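Local coordinates for protein SusD homolog (Bacteroides thetaiotaomicron, PDB 3EHM) that probably binds mucin O-glycans as a SusD-type outer-membrane lipoprotein, contributing to their use by this gut symbiont, at residues K436-K441 and Y456-F461. Sequence-based numbering, arbitrary orientation.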
ATOM      1  N   LYS A 436       2.611  14.070 -11.369  1.00 11.99           N
ATOM      2  CA  LYS A 436       4.005  14.048 -10.926  1.00 13.72           C
ATOM      3  C   LYS A 436       4.060  13.684  -9.440  1.00 13.32           C
ATOM      4  O   LYS A 436       4.866  12.847  -9.027  1.00 13.49           O
ATOM      5  CB  LYS A 436       4.671  15.418 -11.138  1.00 14.12           C
ATOM      6  CG  LYS A 436       4.897  15.812 -12.603  1.00 13.81           C
ATOM      7  CD  LYS A 436       5.508  17.210 -12.703  1.00 13.44           C
ATOM      8  CE  LYS A 436       5.695  17.659 -14.155  1.00 15.77           C
ATOM      9  NZ  LYS A 436       6.700  16.831 -14.890  1.00 15.23           N
ATOM     10  N   ILE A 437       3.201  14.314  -8.644  1.00 13.00           N
ATOM     11  CA  ILE A 437       3.143  14.056  -7.205  1.00 11.76           C
ATOM     12  C   ILE A 437       2.855  12.584  -6.900  1.00 12.33           C
ATOM     13  O   ILE A 437       3.564  11.958  -6.116  1.00 11.55           O
ATOM     14  CB  ILE A 437       2.048  14.915  -6.525  1.00 12.70           C
ATOM     15  CG1 ILE A 437       2.435  16.393  -6.582  1.00 11.80           C
ATOM     16  CG2 ILE A 437       1.852  14.468  -5.069  1.00  9.59           C
ATOM     17  CD1 ILE A 437       1.319  17.331  -6.145  1.00 14.49           C
ATOM     18  N   ILE A 438       1.813  12.039  -7.520  1.00 12.67           N
ATOM     19  CA  ILE A 438       1.433  10.650  -7.297  1.00 12.56           C
ATOM     20  C   ILE A 438       2.459   9.660  -7.844  1.00 12.23           C
ATOM     21  O   ILE A 438       2.700   8.609  -7.245  1.00 13.38           O
ATOM     22  CB  ILE A 438       0.056  10.344  -7.930  1.00 12.70           C
ATOM     23  CG1 ILE A 438      -0.999  11.296  -7.358  1.00 13.12           C
ATOM     24  CG2 ILE A 438      -0.342   8.896  -7.652  1.00 10.69           C
ATOM     25  CD1 ILE A 438      -1.122  11.256  -5.838  1.00 13.36           C
ATOM     26  N   THR A 439       3.058   9.992  -8.985  1.00 11.96           N
ATOM     27  CA  THR A 439       4.059   9.121  -9.591  1.00 12.08           C
ATOM     28  C   THR A 439       5.293   9.036  -8.692  1.00 12.70           C
ATOM     29  O   THR A 439       5.845   7.959  -8.480  1.00 12.14           O
ATOM     30  CB  THR A 439       4.462   9.634 -10.986  1.00 13.71           C
ATOM     31  OG1 THR A 439       3.322   9.582 -11.858  1.00 12.01           O
ATOM     32  CG2 THR A 439       5.578   8.783 -11.573  1.00 13.07           C
ATOM     33  N   GLN A 440       5.722  10.175  -8.157  1.00 12.19           N
ATOM     34  CA  GLN A 440       6.876  10.194  -7.267  1.00 13.22           C
ATOM     35  C   GLN A 440       6.539   9.552  -5.922  1.00 13.62           C
ATOM     36  O   GLN A 440       7.397   8.930  -5.297  1.00 14.04           O
ATOM     37  CB  GLN A 440       7.373  11.624  -7.071  1.00 13.55           C
ATOM     38  CG  GLN A 440       8.145  12.160  -8.269  1.00 13.91           C
ATOM     39  CD  GLN A 440       9.345  11.295  -8.615  1.00 15.00           C
ATOM     40  OE1 GLN A 440      10.128  10.927  -7.738  1.00 14.85           O
ATOM     41  NE2 GLN A 440       9.501  10.975  -9.899  1.00 13.75           N
ATOM     42  N   LYS A 441       5.293   9.696  -5.474  1.00 13.22           N
ATOM     43  CA  LYS A 441       4.889   9.078  -4.217  1.00 11.90           C
ATOM     44  C   LYS A 441       4.908   7.561  -4.419  1.00 11.33           C
ATOM     45  O   LYS A 441       5.319   6.817  -3.536  1.00 10.49           O
ATOM     46  CB  LYS A 441       3.489   9.532  -3.796  1.00 13.16           C
ATOM     47  CG  LYS A 441       3.059   8.943  -2.444  1.00 14.47           C
ATOM     48  CD  LYS A 441       1.818   9.618  -1.875  1.00 16.30           C
ATOM     49  CE  LYS A 441       0.583   9.322  -2.698  1.00 15.32           C
ATOM     50  NZ  LYS A 441      -0.620   9.924  -2.058  1.00 18.23           N
ATOM     51  N   TYR A 456      -3.530   4.622  -6.898  1.00 11.83           N
ATOM     52  CA  TYR A 456      -3.706   4.540  -8.345  1.00 11.79           C
ATOM     53  C   TYR A 456      -5.200   4.523  -8.671  1.00 11.24           C
ATOM     54  O   TYR A 456      -5.667   5.248  -9.550  1.00 12.14           O
ATOM     55  CB  TYR A 456      -3.071   3.271  -8.913  1.00 12.61           C
ATOM     56  CG  TYR A 456      -3.476   3.023 -10.351  1.00 11.83           C
ATOM     57  CD1 TYR A 456      -2.903   3.753 -11.394  1.00 11.55           C
ATOM     58  CD2 TYR A 456      -4.487   2.107 -10.662  1.00 12.31           C
ATOM     59  CE1 TYR A 456      -3.327   3.583 -12.713  1.00 14.59           C
ATOM     60  CE2 TYR A 456      -4.920   1.929 -11.977  1.00 13.89           C
ATOM     61  CZ  TYR A 456      -4.336   2.671 -12.996  1.00 15.59           C
ATOM     62  OH  TYR A 456      -4.760   2.507 -14.293  1.00 16.64           O
ATOM     63  N   ARG A 457      -5.944   3.682  -7.965  1.00 10.28           N
ATOM     64  CA  ARG A 457      -7.383   3.577  -8.180  1.00 11.07           C
ATOM     65  C   ARG A 457      -8.101   4.896  -7.906  1.00 11.97           C
ATOM     66  O   ARG A 457      -9.066   5.241  -8.589  1.00 12.81           O
ATOM     67  CB  ARG A 457      -7.969   2.476  -7.295  1.00 10.35           C
ATOM     68  CG  ARG A 457      -7.621   1.060  -7.742  1.00 11.26           C
ATOM     69  CD  ARG A 457      -8.146   0.039  -6.745  1.00 11.77           C
ATOM     70  NE  ARG A 457      -7.359   0.026  -5.515  1.00 11.79           N
ATOM     71  CZ  ARG A 457      -7.779  -0.495  -4.367  1.00 12.59           C
ATOM     72  NH1 ARG A 457      -8.986  -1.042  -4.286  1.00 12.11           N
ATOM     73  NH2 ARG A 457      -6.992  -0.481  -3.301  1.00 12.68           N
ATOM     74  N   ARG A 458      -7.627   5.639  -6.910  1.00 13.43           N
ATOM     75  CA  ARG A 458      -8.247   6.916  -6.568  1.00 12.98           C
ATOM     76  C   ARG A 458      -7.976   8.010  -7.597  1.00 13.45           C
ATOM     77  O   ARG A 458      -8.895   8.727  -8.001  1.00 12.54           O
ATOM     78  CB  ARG A 458      -7.759   7.403  -5.195  1.00 13.68           C
ATOM     79  CG  ARG A 458      -8.252   8.807  -4.821  1.00 12.16           C
ATOM     80  CD  ARG A 458      -7.731   9.255  -3.453  1.00 15.42           C
ATOM     81  NE  ARG A 458      -6.304   9.589  -3.445  1.00 11.67           N
ATOM     82  CZ  ARG A 458      -5.809  10.787  -3.737  1.00 15.62           C
ATOM     83  NH1 ARG A 458      -6.625  11.784  -4.063  1.00 12.46           N
ATOM     84  NH2 ARG A 458      -4.496  10.995  -3.693  1.00 13.29           N
ATOM     85  N   THR A 459      -6.721   8.114  -8.032  1.00 12.54           N
ATOM     86  CA  THR A 459      -6.299   9.160  -8.964  1.00 12.37           C
ATOM     87  C   THR A 459      -6.089   8.785 -10.426  1.00 13.45           C
ATOM     88  O   THR A 459      -6.235   9.630 -11.312  1.00 14.68           O
ATOM     89  CB  THR A 459      -4.982   9.792  -8.493  1.00 12.24           C
ATOM     90  OG1 THR A 459      -3.912   8.859  -8.694  1.00 10.36           O
ATOM     91  CG2 THR A 459      -5.061  10.144  -7.013  1.00 13.97           C
ATOM     92  N   GLY A 460      -5.722   7.536 -10.679  1.00 12.71           N
ATOM     93  CA  GLY A 460      -5.463   7.112 -12.043  1.00 13.03           C
ATOM     94  C   GLY A 460      -3.971   7.202 -12.320  1.00 11.95           C
ATOM     95  O   GLY A 460      -3.516   6.928 -13.430  1.00 11.58           O
ATOM     96  N   PHE A 461      -3.206   7.581 -11.298  1.00 12.47           N
ATOM     97  CA  PHE A 461      -1.758   7.706 -11.432  1.00 13.80           C
ATOM     98  C   PHE A 461      -0.991   6.781 -10.483  1.00 13.60           C
ATOM     99  O   PHE A 461      -1.465   6.436  -9.402  1.00 12.03           O
ATOM    100  CB  PHE A 461      -1.318   9.148 -11.161  1.00 13.35           C
ATOM    101  CG  PHE A 461      -2.024  10.175 -12.001  1.00 14.03           C
ATOM    102  CD1 PHE A 461      -2.123  10.027 -13.384  1.00 14.25           C
ATOM    103  CD2 PHE A 461      -2.552  11.318 -11.410  1.00 14.72           C
ATOM    104  CE1 PHE A 461      -2.737  11.009 -14.166  1.00 11.28           C
ATOM    105  CE2 PHE A 461      -3.165  12.305 -12.180  1.00 13.27           C
ATOM    106  CZ  PHE A 461      -3.256  12.148 -13.564  1.00 14.05           C
TER
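Ile-438 meets Thr-459 tip to tip and lays its CB and CG2 against Phe-461 CB. CG1 stands beside the backbone N (chi1 -57°), which leaves CG2 anti to it, 3.7 Å from Thr-459 OG1 and 3.2 Å from the Phe-461 carbonyl O; Ile-438 CB is 3.7 Å from Phe-461 CB. CG1 sits at the edge of the Phe-461 ring, which lies on helix 429-445 against Glu-431, Leu-434 and Gln-435. The Ile-438 and Arg-458 side chains cross at about a right angle, bringing CD1 to 4.0 Å from Arg-458 NH2. Thr-459 CG2 stands 3.4 Å above the centre of one guanidinium face, while its OG1, also bonded to Glu-455, accepts from Phe-461 N (3.0 Å, 155°), an ST turn across Gly-460, the first residue past the helix, with positive phi. An alanine at Thr-459 would probably cost both hydroxyl bonds and open a gap against Ile-438 and the guanidinium face. Lys-441 NZ and Arg-458 NH2 are 4.3 Å apart, yet both form salt bridges with Glu-455 OE1, which would probably offset their repulsion. Helices 429-445 and 449-459, joined by a short turn, meet here near the C-terminal end of the second, in a protein of tetratricopeptide-repeat character; helix 344-356 packs alongside, its Glu-353 also bridging to Arg-458.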